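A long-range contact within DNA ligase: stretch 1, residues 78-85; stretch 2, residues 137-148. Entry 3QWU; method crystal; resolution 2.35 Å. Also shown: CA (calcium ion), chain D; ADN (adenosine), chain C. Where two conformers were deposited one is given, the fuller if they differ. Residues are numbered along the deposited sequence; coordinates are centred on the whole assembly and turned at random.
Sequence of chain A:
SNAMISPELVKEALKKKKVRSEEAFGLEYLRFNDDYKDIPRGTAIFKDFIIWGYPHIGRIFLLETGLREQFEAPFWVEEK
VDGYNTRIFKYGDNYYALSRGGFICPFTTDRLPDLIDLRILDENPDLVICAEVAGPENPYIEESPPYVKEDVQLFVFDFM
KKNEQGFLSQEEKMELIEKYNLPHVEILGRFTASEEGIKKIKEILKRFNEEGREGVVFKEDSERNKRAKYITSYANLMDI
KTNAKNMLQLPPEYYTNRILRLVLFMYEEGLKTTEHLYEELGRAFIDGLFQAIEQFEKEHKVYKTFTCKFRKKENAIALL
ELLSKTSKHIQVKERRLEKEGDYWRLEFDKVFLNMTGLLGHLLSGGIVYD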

# COMPACT_ATOMS: atom_id res chain seq x y z
N GLU A 78 6.73 14.73 26.17
CA GLU A 78 8.06 15.03 25.60
C GLU A 78 7.99 15.19 24.07
O GLU A 78 7.16 14.58 23.45
N GLU A 79 8.89 15.98 23.49
CA GLU A 79 8.95 16.13 22.05
C GLU A 79 9.52 14.85 21.43
O GLU A 79 10.48 14.29 21.93
N LYS A 80 8.87 14.42 20.36
CA LYS A 80 9.33 13.33 19.56
C LYS A 80 10.18 13.94 18.41
O LYS A 80 9.71 14.72 17.55
N VAL A 81 11.47 13.66 18.46
CA VAL A 81 12.41 14.27 17.53
C VAL A 81 12.61 13.26 16.39
O VAL A 81 12.81 12.06 16.61
N ASP A 82 12.54 13.78 15.19
CA ASP A 82 12.60 12.96 14.00
C ASP A 82 14.05 12.80 13.55
O ASP A 82 14.61 13.64 12.86
N GLY A 83 14.65 11.69 13.97
CA GLY A 83 16.02 11.36 13.60
C GLY A 83 16.09 9.84 13.66
O GLY A 83 15.16 9.17 13.25
N TYR A 84 17.17 9.29 14.20
CA TYR A 84 17.26 7.87 14.44
C TYR A 84 17.65 7.57 15.89
O TYR A 84 18.28 8.33 16.57
N ASN A 85 17.21 6.42 16.34
CA ASN A 85 17.36 5.97 17.69
C ASN A 85 18.77 5.47 17.94
O ASN A 85 19.37 4.75 17.10
N GLU A 137 22.81 16.34 8.01
CA GLU A 137 23.94 15.57 7.52
C GLU A 137 24.16 14.26 8.30
O GLU A 137 25.21 14.05 8.88
N ASN A 138 23.16 13.38 8.27
CA ASN A 138 23.27 12.05 8.80
C ASN A 138 23.02 11.03 7.70
O ASN A 138 22.51 11.37 6.67
N PRO A 139 23.42 9.77 7.91
CA PRO A 139 23.39 8.84 6.79
C PRO A 139 22.17 7.98 6.77
O PRO A 139 22.06 7.17 5.90
N TYR A 140 21.26 8.16 7.70
CA TYR A 140 20.09 7.28 7.76
C TYR A 140 18.76 7.89 7.25
O TYR A 140 17.90 7.18 6.78
N ILE A 141 18.62 9.21 7.34
CA ILE A 141 17.35 9.90 7.24
C ILE A 141 17.64 11.21 6.49
O ILE A 141 18.51 11.99 6.89
N GLU A 142 16.98 11.40 5.37
CA GLU A 142 17.06 12.59 4.55
C GLU A 142 16.57 13.80 5.34
O GLU A 142 17.17 14.86 5.34
N GLU A 143 15.43 13.61 6.02
CA GLU A 143 14.76 14.68 6.79
C GLU A 143 15.56 15.15 8.01
O GLU A 143 16.31 14.37 8.61
N SER A 144 15.33 16.39 8.38
CA SER A 144 15.94 17.02 9.55
C SER A 144 14.85 17.73 10.35
O SER A 144 13.91 18.22 9.76
N PRO A 145 15.00 17.81 11.69
CA PRO A 145 14.26 18.79 12.44
C PRO A 145 14.73 20.17 12.01
O PRO A 145 15.90 20.33 11.70
N PRO A 146 13.84 21.17 12.04
CA PRO A 146 14.27 22.49 11.55
C PRO A 146 15.35 23.16 12.38
O PRO A 146 16.10 23.95 11.84
N TYR A 147 15.46 22.83 13.67
CA TYR A 147 16.39 23.52 14.57
C TYR A 147 17.83 22.94 14.56
O TYR A 147 18.67 23.35 15.36
N VAL A 148 18.09 21.96 13.71
CA VAL A 148 19.45 21.48 13.54
C VAL A 148 19.73 21.91 12.14
O VAL A 148 19.17 21.35 11.20

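Stretch 2 has no regular helix or strand; its side chains supply most of the named contacts to stretch 1, beginning with Asn138. Its CB points toward stretch 1 with chi1 in p, and Asn138 OD1 accepts hydrogen bonds from Tyr140 N (2.8 Å) and, weakly, from Ile141 N (3.0 Å). An amide oxygen suits this task: it ties two backbone NH groups of the loop, and Asn138 OD1 lies 4.0 Å from Tyr84 CD2. Tyr140, chi1 m, directs its ring edge at one face of Tyr84, which is p. The centroids are 4.7 Å apart and the planes meet at 55°, with Tyr140 CD2 3.7 Å from Tyr84 CZ; such a pairing sets slightly positive ring hydrogens against a pi cloud. Ile141 (m, m) also points toward stretch 1, its CG1 resting 4.1 Å from Gly83 O; its branched chain lends apolar surface beside a residue with no side chain.

Glu143, chi1 m and chi2 t, reaches the calcium ion, for which a carboxylate supplies a negatively charged oxygen ligand. Its OE1 binds the metal at 2.5 Å and Asp82 OD2, on a t side chain, binds it at 2.6 Å. Asp82 OD2 and Glu143 OE1 lie 3.3 Å apart and are not hydrogen-bonded; both bind the calcium, whose charge offsets their repulsion. Water 2 joins the metal and donates to Asp82 OD1 (2.8 Å), while water 1 bridges the backbones, donating to Asp82 O and Glu143 O, each at 2.9 Å.

Ser144 points away, its OG donating to Pro145 O (3.1 Å). The compact ring of Pro145 suits a close apolar fit: CG lies 4.0 Å from Val81 CG1, and CD 3.6 Å from Asp82 O. Pro145 also opens a type I turn ending at Val148, within which Tyr147, chi1 p, points toward stretch 1. Its OH donates to Glu79 OE2 (2.9 Å), on an extended t,t side chain, and Val81 CG2 lies 3.2 Å from that same Tyr147 OH and 4.5 Å from Tyr147 CZ. A long phenol thus combines apolar packing with a polar tip. Lys80, its CB pointing away from stretch 2, instead serves the adenosine, Lys80 NZ donating to adenosine O4' (2.8 Å).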

# COMPACT_ATOMS: atom_id res chain seq x y z
CB GLU A 78 9.03 13.89 25.90
CG GLU A 78 9.37 13.81 27.33
CD GLU A 78 10.44 12.78 27.61
OE1 GLU A 78 10.67 11.85 26.80
OE2 GLU A 78 11.07 12.93 28.66
CB GLU A 79 9.82 17.30 21.60
CG GLU A 79 9.89 17.37 20.04
CD GLU A 79 10.83 18.45 19.48
OE1 GLU A 79 11.49 19.12 20.29
OE2 GLU A 79 10.91 18.63 18.25
CB LYS A 80 8.15 12.49 19.03
CG LYS A 80 8.65 11.14 18.53
CD LYS A 80 7.65 10.27 17.81
CE LYS A 80 8.43 9.12 17.00
NZ LYS A 80 9.81 9.54 16.34
CB VAL A 81 13.78 14.60 18.22
CG1 VAL A 81 14.82 14.95 17.17
CG2 VAL A 81 13.63 15.73 19.20
CB ASP A 82 11.75 13.58 12.91
CG ASP A 82 11.63 12.67 11.68
OD1 ASP A 82 11.84 11.43 11.77
OD2 ASP A 82 11.29 13.19 10.60
CB TYR A 84 18.18 7.19 13.43
CG TYR A 84 19.66 7.59 13.57
CD1 TYR A 84 20.56 6.76 14.24
CD2 TYR A 84 20.16 8.78 13.02
CE1 TYR A 84 21.91 7.11 14.37
CE2 TYR A 84 21.53 9.14 13.15
CZ TYR A 84 22.39 8.28 13.82
OH TYR A 84 23.70 8.59 13.98
CB ASN A 85 16.38 4.82 17.87
CG ASN A 85 16.41 4.26 19.23
OD1 ASN A 85 17.32 3.50 19.60
ND2 ASN A 85 15.37 4.55 19.99
CB GLU A 137 25.17 16.47 7.56
CG GLU A 137 24.98 17.73 6.77
CD GLU A 137 26.12 18.70 6.95
OE1 GLU A 137 27.21 18.34 7.47
OE2 GLU A 137 25.94 19.86 6.58
CB ASN A 138 22.32 11.85 9.99
CG ASN A 138 20.91 11.49 9.58
OD1 ASN A 138 20.58 10.32 9.35
ND2 ASN A 138 20.05 12.49 9.49
CB PRO A 139 24.62 7.97 7.02
CG PRO A 139 24.90 8.09 8.55
CD PRO A 139 23.98 9.13 9.11
CB TYR A 140 19.89 6.84 9.20
CG TYR A 140 20.97 5.93 9.69
CD1 TYR A 140 21.11 4.68 9.17
CD2 TYR A 140 21.89 6.36 10.65
CE1 TYR A 140 22.09 3.84 9.63
CE2 TYR A 140 22.87 5.55 11.11
CZ TYR A 140 22.98 4.27 10.59
OH TYR A 140 23.96 3.42 11.04
CB ILE A 141 16.84 10.18 8.69
CG1 ILE A 141 16.48 8.85 9.38
CG2 ILE A 141 15.64 11.11 8.74
CD1 ILE A 141 15.38 8.06 8.68
CB GLU A 142 16.16 12.33 3.36
CG GLU A 142 15.93 13.46 2.40
CD GLU A 142 14.74 13.16 1.50
OE1 GLU A 142 14.34 11.96 1.46
OE2 GLU A 142 14.22 14.11 0.86
CB GLU A 143 13.36 14.23 7.33
CG GLU A 143 12.22 14.09 6.29
CD GLU A 143 10.83 13.79 6.94
OE1 GLU A 143 10.62 12.64 7.43
OE2 GLU A 143 9.95 14.70 6.95
CB SER A 144 16.93 18.10 9.09
OG SER A 144 17.79 18.51 10.13
CB PRO A 145 14.68 18.55 13.88
CG PRO A 145 15.33 17.26 13.90
CD PRO A 145 15.84 16.97 12.54
CB PRO A 146 12.98 23.30 11.52
CG PRO A 146 12.01 22.55 12.41
CD PRO A 146 12.39 21.12 12.23
CB TYR A 147 15.84 23.50 16.01
CG TYR A 147 15.28 22.13 16.44
CD1 TYR A 147 13.91 21.86 16.32
CD2 TYR A 147 16.11 21.13 16.91
CE1 TYR A 147 13.39 20.66 16.67
CE2 TYR A 147 15.59 19.90 17.27
CZ TYR A 147 14.22 19.66 17.15
OH TYR A 147 13.67 18.43 17.49
CB VAL A 148 19.64 19.92 13.64
CG1 VAL A 148 21.11 19.62 13.77
CG2 VAL A 148 18.91 19.36 14.77
CA CA D . 9.03 12.74 9.41
O5' ADN C . 9.33 4.46 18.41
C5' ADN C . 9.41 5.86 18.65
C4' ADN C . 10.79 6.36 18.24
O4' ADN C . 10.87 7.82 18.28
C3' ADN C . 11.85 5.87 19.21
O3' ADN C . 12.44 4.61 18.88
C2' ADN C . 12.88 6.99 19.24
O2' ADN C . 14.00 6.68 18.44
C1' ADN C . 12.18 8.24 18.70
N9 ADN C . 12.01 9.31 19.69
C8 ADN C . 12.18 10.62 19.41
N7 ADN C . 11.96 11.41 20.49
C5 ADN C . 11.62 10.56 21.49
C6 ADN C . 11.22 10.73 22.89
N6 ADN C . 11.18 12.00 23.38
N1 ADN C . 10.97 9.62 23.64
C2 ADN C . 11.02 8.37 23.08
N3 ADN C . 11.35 8.15 21.78
C4 ADN C . 11.66 9.18 20.97
O HOH W 1 17.10 14.03 11.40
O HOH W 2 10.13 10.69 9.71
O HOH W 3 7.73 11.32 10.56